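Local coordinates for protein proline dipeptidase (Streptococcus pneumoniae, PDB 3PN9) that probably forms the N-terminal domain of a proline dipeptidase, an enzyme that hydrolyses dipeptides with a carboxy-terminal proline, at residues Q8-Y13 / Q132-I137; D20-S25 / D125-R130; F46-A51 / H113-V118; P74-V79 / W85-H90. All blocks are in the same frame, centred on the assembly; numbering follows the deposited sequence.

How the contacts relate
Three buried contacts and one only partly buried one show how an alpha/beta domain changes its chemistry from one layer to the next. Contacts 2 and 3 meet neighbouring strands, 21-24 and 46-50, and are purely apolar across their segments; each lays a leucine against alternate strand residues, but from opposite faces of the sheet. Contact 1, on the same face as contact 2, shares helix 128-134 with it and adds water bridges to its apolar middle, and Gln9 reaches Arg130 to join the two. Contact 4 sits at strand 75-78, outermost within the chain, where a lysine supplies the grip; helix 84-91 touches contact 3 through Ile88 and Phe48.

Contact 1 of 4, residues Q8-Y13 / Q132-I137; sequences QQILTY and QRMRLI
Helix 6-17 and segment 132-137 bring Gln9 and Met134 closest, their CA atoms 8.4 Å apart, in the helical layer on one face of the mixed sheet of this creatinase/prolidase N-terminal domain. Met134, modelled as selenomethionine, does most of the touching, and it meets two quite different partners. The extended Gln9 chain slides past it in the opposite direction, setting OE1 3.7 Å from Met134 CG. The Met134 chain bends about its CG-SE bond (chi3 -46°), which turns CE toward Ile10, whose side chain it crosses at about a right angle; CE lies 3.7 Å from Ile10 CG1. Leu33 of helix 27-34 packs on both Ile10 and Met134, bringing a third helix to the contact. The Gln9 amide is gripped at both ends: OE1 accepts from Arg130, and NE2 gives a hydrogen bond to Met4 O. One water accepts from NE2 at 3.0 Å and donates to Met134 O, tying the amide to the Met134 backbone. Arg133, salt-bridged to Glu42 of a third subunit, uses its guanidinium edge for a second bridge: NH2 donates in plane to a water at 2.9 Å, and that water also bonds Tyr13 OH.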
# COMPACT_ATOMS: atom_id res chain seq x y z
N GLN A 8 -6.06 -9.69 -5.45
CA GLN A 8 -5.08 -8.62 -5.32
C GLN A 8 -5.45 -7.61 -4.17
O GLN A 8 -4.56 -7.06 -3.46
CB GLN A 8 -4.87 -7.89 -6.67
CG GLN A 8 -3.67 -6.87 -6.55
CD GLN A 8 -3.29 -6.15 -7.89
OE1 GLN A 8 -2.55 -5.13 -7.87
NE2 GLN A 8 -3.92 -6.56 -8.96
N GLN A 9 -6.75 -7.39 -3.94
CA GLN A 9 -7.15 -6.53 -2.80
C GLN A 9 -6.70 -7.19 -1.50
O GLN A 9 -6.30 -6.49 -0.58
CB GLN A 9 -8.67 -6.49 -2.72
CG GLN A 9 -9.24 -5.44 -3.79
CD GLN A 9 -10.76 -5.21 -3.57
OE1 GLN A 9 -11.18 -4.77 -2.45
NE2 GLN A 9 -11.57 -5.59 -4.57
N ILE A 10 -6.83 -8.53 -1.37
CA ILE A 10 -6.31 -9.11 -0.09
C ILE A 10 -4.81 -8.98 -0.05
O ILE A 10 -4.27 -8.66 1.03
CB ILE A 10 -6.72 -10.62 -0.02
CG1 ILE A 10 -8.25 -10.66 0.21
CG2 ILE A 10 -5.93 -11.33 1.18
CD1 ILE A 10 -8.84 -12.01 0.09
N LEU A 11 -4.10 -9.16 -1.19
CA LEU A 11 -2.61 -8.93 -1.09
C LEU A 11 -2.28 -7.56 -0.61
O LEU A 11 -1.27 -7.33 0.14
CB LEU A 11 -1.89 -9.19 -2.48
CG LEU A 11 -2.04 -10.64 -2.99
CD1 LEU A 11 -1.48 -10.84 -4.51
CD2 LEU A 11 -1.23 -11.55 -2.07
N THR A 12 -3.02 -6.58 -1.13
CA THR A 12 -2.72 -5.20 -0.76
C THR A 12 -2.96 -5.03 0.73
O THR A 12 -2.23 -4.30 1.46
CB THR A 12 -3.70 -4.25 -1.61
OG1 THR A 12 -3.37 -4.45 -3.00
CG2 THR A 12 -3.51 -2.81 -1.29
N TYR A 13 -4.06 -5.61 1.21
CA TYR A 13 -4.44 -5.51 2.63
C TYR A 13 -3.38 -6.19 3.56
O TYR A 13 -3.04 -5.64 4.62
CB TYR A 13 -5.79 -6.23 2.79
CG TYR A 13 -6.30 -6.43 4.21
CD1 TYR A 13 -6.82 -5.28 4.84
CD2 TYR A 13 -6.28 -7.67 4.90
CE1 TYR A 13 -7.30 -5.30 6.05
CE2 TYR A 13 -6.84 -7.71 6.25
CZ TYR A 13 -7.32 -6.50 6.78
OH TYR A 13 -7.96 -6.21 8.03
N GLN A 132 -16.21 -8.38 4.53
CA GLN A 132 -17.52 -7.71 4.46
C GLN A 132 -17.40 -6.33 3.69
O GLN A 132 -18.28 -5.99 2.96
CB GLN A 132 -18.08 -7.39 5.86
CG GLN A 132 -18.42 -8.78 6.55
CD GLN A 132 -18.83 -8.56 8.00
OE1 GLN A 132 -18.22 -7.82 8.73
NE2 GLN A 132 -19.85 -9.29 8.41
N ARG A 133 -16.33 -5.59 3.92
CA ARG A 133 -16.08 -4.31 3.19
C ARG A 133 -15.90 -4.57 1.72
O ARG A 133 -16.45 -3.85 0.82
CB ARG A 133 -14.81 -3.58 3.85
CG ARG A 133 -14.55 -2.15 3.34
CD ARG A 133 -13.07 -1.62 3.67
NE ARG A 133 -12.67 -2.07 4.99
CZ ARG A 133 -11.40 -2.19 5.38
NH1 ARG A 133 -10.31 -1.87 4.55
NH2 ARG A 133 -11.21 -2.69 6.59
N MSE A 134 -15.23 -5.69 1.37
CA MSE A 134 -15.01 -5.93 -0.02
C MSE A 134 -16.31 -6.17 -0.80
O MSE A 134 -16.43 -5.87 -2.05
CB MSE A 134 -14.11 -7.25 -0.15
CG MSE A 134 -13.62 -7.33 -1.48
SE MSE A 134 -12.18 -8.88 -1.46
CE MSE A 134 -11.25 -8.45 0.02
N ARG A 135 -17.28 -6.77 -0.13
CA ARG A 135 -18.58 -7.01 -0.77
C ARG A 135 -19.38 -5.71 -1.00
O ARG A 135 -20.36 -5.77 -1.74
CB ARG A 135 -19.45 -7.90 0.12
CG ARG A 135 -18.81 -9.30 0.24
CD ARG A 135 -19.74 -10.24 1.08
NE ARG A 135 -19.21 -11.61 1.34
CZ ARG A 135 -19.33 -12.58 0.46
NH1 ARG A 135 -19.93 -12.37 -0.76
NH2 ARG A 135 -18.92 -13.79 0.81
N LEU A 136 -18.98 -4.60 -0.41
CA LEU A 136 -19.63 -3.29 -0.66
C LEU A 136 -19.24 -2.66 -1.97
O LEU A 136 -19.55 -1.47 -2.16
CB LEU A 136 -19.32 -2.30 0.42
CG LEU A 136 -19.67 -2.79 1.81
CD1 LEU A 136 -19.27 -1.74 2.81
CD2 LEU A 136 -21.16 -3.19 1.93
N ILE A 137 -18.46 -3.35 -2.82
CA ILE A 137 -18.20 -2.95 -4.26
C ILE A 137 -18.65 -4.16 -5.10
O ILE A 137 -17.92 -5.18 -5.11
CB ILE A 137 -16.70 -2.61 -4.52
CG1 ILE A 137 -16.23 -1.51 -3.53
CG2 ILE A 137 -16.44 -2.28 -6.02
CD1 ILE A 137 -15.01 -1.98 -2.82
O HOH W 1 -14.44 -5.14 -4.00
O HOH W 2 -9.46 -3.98 8.55

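Contact 2 of 4, residues D20-S25 / D125-R130; sequences DVAVVS and DNLTPR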
# COMPACT_ATOMS: atom_id res chain seq x y z
N ASP A 20 1.34 -11.75 7.53
CA ASP A 20 2.09 -12.71 6.68
C ASP A 20 1.12 -13.61 5.86
O ASP A 20 1.49 -14.06 4.75
CB ASP A 20 2.97 -13.58 7.62
CG ASP A 20 3.91 -12.70 8.42
OD1 ASP A 20 4.71 -12.08 7.74
OD2 ASP A 20 3.74 -12.48 9.63
N VAL A 21 -0.12 -13.83 6.37
CA VAL A 21 -1.01 -14.63 5.60
C VAL A 21 -2.45 -14.41 6.09
O VAL A 21 -2.73 -14.05 7.23
CB VAL A 21 -0.58 -16.18 5.76
CG1 VAL A 21 -0.70 -16.56 7.23
CG2 VAL A 21 -1.54 -17.13 4.98
N ALA A 22 -3.36 -14.60 5.16
CA ALA A 22 -4.79 -14.63 5.55
C ALA A 22 -5.31 -16.06 5.30
O ALA A 22 -5.16 -16.60 4.20
CB ALA A 22 -5.62 -13.69 4.64
N VAL A 23 -6.08 -16.56 6.25
CA VAL A 23 -6.54 -17.89 6.18
C VAL A 23 -8.06 -17.79 6.06
O VAL A 23 -8.77 -17.42 7.01
CB VAL A 23 -6.21 -18.74 7.50
CG1 VAL A 23 -6.73 -20.20 7.28
CG2 VAL A 23 -4.68 -18.67 7.77
N VAL A 24 -8.57 -18.28 4.94
CA VAL A 24 -9.99 -18.24 4.68
C VAL A 24 -10.52 -19.64 4.89
O VAL A 24 -10.03 -20.60 4.22
CB VAL A 24 -10.24 -17.82 3.19
CG1 VAL A 24 -11.71 -17.61 2.94
CG2 VAL A 24 -9.51 -16.44 2.94
N SER A 25 -11.48 -19.78 5.78
CA SER A 25 -11.96 -21.08 6.23
C SER A 25 -13.41 -21.25 5.81
O SER A 25 -13.99 -22.34 5.82
CB SER A 25 -11.82 -21.16 7.75
OG SER A 25 -12.58 -20.11 8.43
N ASP A 125 -5.33 -11.94 13.84
CA ASP A 125 -6.24 -10.77 13.70
C ASP A 125 -7.54 -11.28 13.00
O ASP A 125 -7.57 -12.38 12.40
CB ASP A 125 -5.62 -9.79 12.70
CG ASP A 125 -4.56 -8.82 13.32
OD1 ASP A 125 -3.97 -9.13 14.37
OD2 ASP A 125 -4.25 -7.78 12.62
N ASN A 126 -8.56 -10.44 12.95
CA ASN A 126 -9.83 -10.85 12.37
C ASN A 126 -9.85 -10.36 10.90
O ASN A 126 -9.80 -9.15 10.66
CB ASN A 126 -10.94 -10.18 13.20
CG ASN A 126 -12.33 -10.60 12.77
OD1 ASN A 126 -12.48 -11.46 11.94
ND2 ASN A 126 -13.37 -9.97 13.34
N LEU A 127 -10.13 -11.24 9.95
CA LEU A 127 -10.23 -10.92 8.54
C LEU A 127 -11.69 -10.64 8.16
O LEU A 127 -11.93 -10.15 7.06
CB LEU A 127 -9.87 -12.25 7.75
CG LEU A 127 -9.85 -12.26 6.18
CD1 LEU A 127 -8.81 -11.25 5.72
CD2 LEU A 127 -9.37 -13.67 5.70
N THR A 128 -12.69 -11.07 8.96
CA THR A 128 -14.07 -10.96 8.50
C THR A 128 -14.48 -9.49 8.04
O THR A 128 -15.10 -9.33 7.00
CB THR A 128 -15.02 -11.51 9.62
OG1 THR A 128 -14.80 -12.96 9.63
CG2 THR A 128 -16.56 -11.24 9.33
N PRO A 129 -14.18 -8.48 8.84
CA PRO A 129 -14.69 -7.11 8.46
C PRO A 129 -14.06 -6.72 7.14
O PRO A 129 -14.73 -6.11 6.33
CB PRO A 129 -14.10 -6.19 9.57
CG PRO A 129 -14.18 -7.16 10.92
CD PRO A 129 -13.58 -8.51 10.23
N ARG A 130 -12.80 -7.10 6.88
CA ARG A 130 -12.22 -6.72 5.58
C ARG A 130 -12.99 -7.34 4.42
O ARG A 130 -13.18 -6.69 3.35
CB ARG A 130 -10.69 -7.05 5.46
CG ARG A 130 -10.15 -6.70 4.05
CD ARG A 130 -10.09 -5.07 3.91
NE ARG A 130 -9.59 -4.68 2.59
CZ ARG A 130 -10.34 -4.58 1.47
NH1 ARG A 130 -11.64 -4.82 1.50
NH2 ARG A 130 -9.79 -4.13 0.31
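Leu127 pushes its isobutyl end against the face of strand 21-24, where CD2 settles between two side chains that alternate along the strand. It lies 3.9 Å from Ala22 CB on one hand and 3.9 Å from Val24 CG2 on the other, and the Val24 and Leu127 side chains cross at about a right angle. The second methyl, CD1, stays close to Ala22 as well, 4.2 Å from its CB. With CG anti to the backbone N (chi1 -179°), the leucine reaches past strand 99-102, which separates the two strands in the sheet, and packs on Ala101 there and on Tyr13 of helix 6-17. No hydrogen bond joins the segments; the polar work is done within 125-130. Asn126 OD1 accepts from Thr128 N at 3.0 Å, a moderately straight bond (153° at the hydrogen) whose donor stands well above the side-chain carbonyl plane. The same oxygen takes a bond from Phe104 N, so two backbone N-H groups hold it just where the chain turns, while Asn126 N bonds Asp80 of the third subunit. The result is a capped strand-to-helix turn whose leucine packs on strands 21-24 and 99-102, within the alpha/beta fold of the creatinase/prolidase N-terminal domain.

Contact 3 of 4, residues F46-A51 / H113-V118; sequences FLFVLA and HGLKTV
Helix 109-118 belongs to the layer that covers the other face of the sheet from helix 6-17, and it meets strand 46-50 where Leu115 reaches Phe46 and Phe48. The two phenylalanines alternate along the strand and so project from the same face, their rings side by side. Leu115 comes down from the helix toward Phe46 from the opposite direction and sets both methyls against Phe46 and one of them, CD2, also against Phe48. CD2 stands over one face of the Phe46 ring, 4.2 Å above the plane and displaced toward the rim near CZ. The same methyl meets Phe48 differently, at the ring's edge and near its plane, 4.3 Å from CE1. CD1 is devoted to Phe46, 4.0 Å from its CE1. CG of Leu115 lies beside the backbone N (chi1 -63°), which carries both methyls to the Phe46 ring. Val23 of the neighbouring strand and Ile88 of helix 84-91 complete the apolar cluster, Val23 touching all three side chains. Within the helix, Thr117 OG1 bonds Gly114 O at 2.8 Å in the carbonyl plane, and Gly114 O also accepts from Thr117 N. With no polar link between them, these two segments rest on apolar burial and fit, one methyl serving a ring face and a ring edge at once.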
# COMPACT_ATOMS: atom_id res chain seq x y z
N PHE A 46 -8.93 -24.91 3.42
CA PHE A 46 -8.58 -23.53 3.68
C PHE A 46 -8.03 -22.94 2.41
O PHE A 46 -7.31 -23.63 1.63
CB PHE A 46 -7.46 -23.37 4.75
CG PHE A 46 -7.84 -23.89 6.11
CD1 PHE A 46 -8.63 -23.12 6.95
CD2 PHE A 46 -7.41 -25.20 6.52
CE1 PHE A 46 -9.01 -23.58 8.25
CE2 PHE A 46 -7.81 -25.68 7.79
CZ PHE A 46 -8.55 -24.87 8.67
N LEU A 47 -8.29 -21.64 2.20
CA LEU A 47 -7.46 -20.89 1.18
C LEU A 47 -6.43 -20.06 1.98
O LEU A 47 -6.78 -19.30 2.92
CB LEU A 47 -8.39 -19.96 0.35
CG LEU A 47 -7.63 -18.96 -0.57
CD1 LEU A 47 -7.08 -19.86 -1.67
CD2 LEU A 47 -8.65 -17.92 -1.15
N PHE A 48 -5.15 -20.23 1.68
CA PHE A 48 -4.16 -19.44 2.36
C PHE A 48 -3.69 -18.34 1.38
O PHE A 48 -3.14 -18.69 0.31
CB PHE A 48 -2.93 -20.29 2.69
CG PHE A 48 -3.27 -21.35 3.74
CD1 PHE A 48 -3.26 -21.00 5.08
CD2 PHE A 48 -3.72 -22.65 3.33
CE1 PHE A 48 -3.62 -21.98 6.06
CE2 PHE A 48 -4.04 -23.62 4.32
CZ PHE A 48 -4.00 -23.26 5.68
N VAL A 49 -3.93 -17.08 1.71
CA VAL A 49 -3.44 -16.01 0.80
C VAL A 49 -2.19 -15.49 1.50
O VAL A 49 -2.27 -14.92 2.59
CB VAL A 49 -4.47 -14.85 0.66
CG1 VAL A 49 -3.93 -13.85 -0.45
CG2 VAL A 49 -5.88 -15.43 0.17
N LEU A 50 -1.06 -15.77 0.90
CA LEU A 50 0.21 -15.42 1.46
C LEU A 50 0.59 -14.00 1.00
O LEU A 50 0.19 -13.60 -0.08
CB LEU A 50 1.26 -16.40 0.84
CG LEU A 50 1.03 -17.86 1.43
CD1 LEU A 50 1.70 -18.98 0.54
CD2 LEU A 50 1.69 -17.86 2.85
N ALA A 51 1.45 -13.31 1.76
CA ALA A 51 1.70 -11.88 1.47
C ALA A 51 2.48 -11.75 0.19
O ALA A 51 2.23 -10.80 -0.58
CB ALA A 51 2.49 -11.20 2.60
N HIS A 113 -7.52 -24.24 16.90
CA HIS A 113 -6.40 -24.89 17.61
C HIS A 113 -5.58 -25.64 16.58
O HIS A 113 -4.38 -25.65 16.70
CB HIS A 113 -6.96 -25.89 18.64
CG HIS A 113 -7.76 -25.24 19.73
ND1 HIS A 113 -8.88 -25.83 20.27
CD2 HIS A 113 -7.61 -24.04 20.38
CE1 HIS A 113 -9.40 -25.02 21.19
NE2 HIS A 113 -8.64 -23.95 21.28
N GLY A 114 -6.19 -26.18 15.53
CA GLY A 114 -5.33 -26.79 14.51
C GLY A 114 -4.40 -25.77 13.84
O GLY A 114 -3.21 -26.02 13.64
N LEU A 115 -4.91 -24.55 13.50
CA LEU A 115 -4.02 -23.56 12.87
C LEU A 115 -2.96 -23.09 13.81
O LEU A 115 -1.89 -22.65 13.36
CB LEU A 115 -4.88 -22.34 12.34
CG LEU A 115 -5.90 -22.71 11.22
CD1 LEU A 115 -6.81 -21.43 10.86
CD2 LEU A 115 -5.02 -23.04 9.98
N LYS A 116 -3.23 -23.09 15.12
CA LYS A 116 -2.16 -22.78 16.07
C LYS A 116 -1.01 -23.82 16.09
O LYS A 116 0.11 -23.48 16.48
CB LYS A 116 -2.72 -22.54 17.51
CG LYS A 116 -3.42 -21.16 17.56
CD LYS A 116 -4.04 -20.89 18.87
CE LYS A 116 -2.96 -20.32 19.75
NZ LYS A 116 -3.51 -20.47 21.11
N THR A 117 -1.23 -25.02 15.59
CA THR A 117 -0.06 -25.91 15.45
C THR A 117 0.65 -25.61 14.15
O THR A 117 1.83 -25.91 14.00
CB THR A 117 -0.38 -27.41 15.43
OG1 THR A 117 -1.07 -27.70 14.22
CG2 THR A 117 -1.32 -27.77 16.55
N VAL A 118 -0.07 -25.04 13.18
CA VAL A 118 0.60 -24.74 11.92
C VAL A 118 1.39 -23.44 12.17
O VAL A 118 2.51 -23.35 11.70
CB VAL A 118 -0.40 -24.48 10.78
CG1 VAL A 118 0.26 -23.83 9.51
CG2 VAL A 118 -1.32 -25.68 10.48

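Contact 4 of 4, residues P74-V79 / W85-H90; sequences PVVGYV and WQKIKH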
# COMPACT_ATOMS: atom_id res chain seq x y z
N PRO A 74 -1.46 -22.94 -6.83
CA PRO A 74 -1.30 -24.37 -6.34
C PRO A 74 -2.47 -24.87 -5.44
O PRO A 74 -3.08 -24.10 -4.63
CB PRO A 74 0.01 -24.36 -5.50
CG PRO A 74 0.85 -23.18 -6.17
CD PRO A 74 -0.29 -22.10 -6.51
N VAL A 75 -2.80 -26.13 -5.60
CA VAL A 75 -3.84 -26.81 -4.85
C VAL A 75 -3.08 -28.03 -4.22
O VAL A 75 -2.30 -28.68 -4.93
CB VAL A 75 -4.99 -27.30 -5.76
CG1 VAL A 75 -5.98 -28.23 -5.01
CG2 VAL A 75 -5.80 -26.07 -6.34
N VAL A 76 -3.28 -28.30 -2.94
CA VAL A 76 -2.73 -29.48 -2.26
C VAL A 76 -3.91 -30.19 -1.58
O VAL A 76 -4.81 -29.51 -0.98
CB VAL A 76 -1.69 -29.06 -1.22
CG1 VAL A 76 -1.34 -30.30 -0.15
CG2 VAL A 76 -0.42 -28.49 -1.95
N GLY A 77 -3.95 -31.54 -1.69
CA GLY A 77 -5.05 -32.29 -1.12
C GLY A 77 -4.54 -33.19 0.03
O GLY A 77 -3.32 -33.34 0.24
N TYR A 78 -5.46 -33.74 0.83
CA TYR A 78 -4.98 -34.68 1.89
C TYR A 78 -5.97 -35.81 1.98
O TYR A 78 -7.17 -35.60 1.76
CB TYR A 78 -4.72 -34.02 3.25
CG TYR A 78 -6.00 -33.83 4.05
CD1 TYR A 78 -6.28 -34.65 5.17
CD2 TYR A 78 -6.93 -32.79 3.70
CE1 TYR A 78 -7.48 -34.47 5.95
CE2 TYR A 78 -8.11 -32.60 4.43
CZ TYR A 78 -8.39 -33.45 5.56
OH TYR A 78 -9.54 -33.22 6.28
N VAL A 79 -5.51 -37.04 2.32
CA VAL A 79 -6.47 -38.12 2.47
C VAL A 79 -6.72 -38.31 3.95
O VAL A 79 -5.99 -37.79 4.77
CB VAL A 79 -5.91 -39.54 1.83
CG1 VAL A 79 -5.72 -39.40 0.26
CG2 VAL A 79 -4.62 -39.96 2.49
N TRP A 85 -3.13 -30.79 9.59
CA TRP A 85 -2.27 -29.72 10.12
C TRP A 85 -0.82 -29.89 9.67
O TRP A 85 -0.16 -28.91 9.35
CB TRP A 85 -2.39 -29.65 11.64
CG TRP A 85 -3.88 -29.77 11.99
CD1 TRP A 85 -4.50 -30.80 12.70
CD2 TRP A 85 -4.97 -28.85 11.61
NE1 TRP A 85 -5.86 -30.55 12.79
CE2 TRP A 85 -6.18 -29.36 12.18
CE3 TRP A 85 -5.00 -27.60 10.93
CZ2 TRP A 85 -7.47 -28.74 11.99
CZ3 TRP A 85 -6.27 -26.95 10.75
CH2 TRP A 85 -7.49 -27.55 11.23
N GLN A 86 -0.28 -31.14 9.74
CA GLN A 86 1.10 -31.33 9.37
C GLN A 86 1.23 -31.18 7.92
O GLN A 86 2.23 -30.67 7.46
CB GLN A 86 1.61 -32.79 9.75
CG GLN A 86 1.90 -32.78 11.37
CD GLN A 86 2.74 -31.57 11.88
OE1 GLN A 86 2.28 -30.83 12.79
NE2 GLN A 86 3.96 -31.36 11.31
N LYS A 87 0.23 -31.61 7.18
CA LYS A 87 0.35 -31.51 5.75
C LYS A 87 0.33 -29.97 5.30
O LYS A 87 1.04 -29.55 4.38
CB LYS A 87 -0.86 -32.21 5.13
CG LYS A 87 -0.77 -32.17 3.62
CD LYS A 87 -0.49 -33.53 3.06
CE LYS A 87 -0.23 -33.40 1.60
NZ LYS A 87 -0.42 -34.73 1.07
N ILE A 88 -0.50 -29.18 5.97
CA ILE A 88 -0.59 -27.70 5.64
C ILE A 88 0.75 -27.13 6.00
O ILE A 88 1.35 -26.40 5.21
CB ILE A 88 -1.68 -27.06 6.59
CG1 ILE A 88 -3.09 -27.43 6.01
CG2 ILE A 88 -1.50 -25.50 6.60
CD1 ILE A 88 -4.26 -27.21 7.05
N LYS A 89 1.26 -27.44 7.20
CA LYS A 89 2.53 -26.80 7.59
C LYS A 89 3.69 -27.08 6.62
O LYS A 89 4.54 -26.20 6.36
CB LYS A 89 2.90 -27.27 9.00
CG LYS A 89 4.08 -26.45 9.60
CD LYS A 89 4.24 -26.93 11.08
CE LYS A 89 5.19 -25.98 11.75
NZ LYS A 89 4.94 -26.28 13.14
N HIS A 90 3.73 -28.30 6.09
CA HIS A 90 4.79 -28.68 5.12
C HIS A 90 4.45 -28.13 3.75
O HIS A 90 5.34 -27.84 2.99
CB HIS A 90 4.91 -30.26 5.01
CG HIS A 90 5.30 -30.98 6.30
ND1 HIS A 90 5.46 -30.34 7.54
CD2 HIS A 90 5.52 -32.31 6.55
CE1 HIS A 90 5.77 -31.24 8.47
NE2 HIS A 90 5.83 -32.44 7.89
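Lys87 lies against Val76 and Gly77 at the start of a beta-alpha-beta connection, in which the chain leaves strand 75-78, the outermost within the chain, runs back through helix 84-91 and re-enters the sheet at parallel strand 99-102. Strand and helix are nearly antiparallel, at 157°, and their axes approach to 9.3 Å. The lysine supplies most of the contact. Its CG is anti to the backbone N (chi1 -179°), which sends the chain out from the helix toward the strand, and a bend at chi2 then lets it run slantwise over Val76. The two side chains meet through methyl and methylene, Val76 CG1 being 3.7 Å from Lys87 CE. Tyr78, two residues on, begins in the same direction, and its CB comes 4.3 Å from Lys87 CD. From there the ring swings away to meet Phe58 nearly parallel, and its OH is hydrogen-bonded with Gln44 N. The lysine thus passes over the strand between a valine and the root of a tyrosine, its aliphatic part doing the packing and its ammonium group carried to the Gly77 carbonyl. The main partner of that charge is Glu82, in the connecting loop, which forms a salt bridge with the ammonium and also takes a hydrogen bond from Val79 N; one carboxylate therefore ties the loop to Val79 and to the helix. Gly77 adds a backbone carbonyl: its O receives a weak hydrogen bond from Lys87 NZ at 3.3 Å, and Lys87 CE sits almost as near the same oxygen, at 3.4 Å.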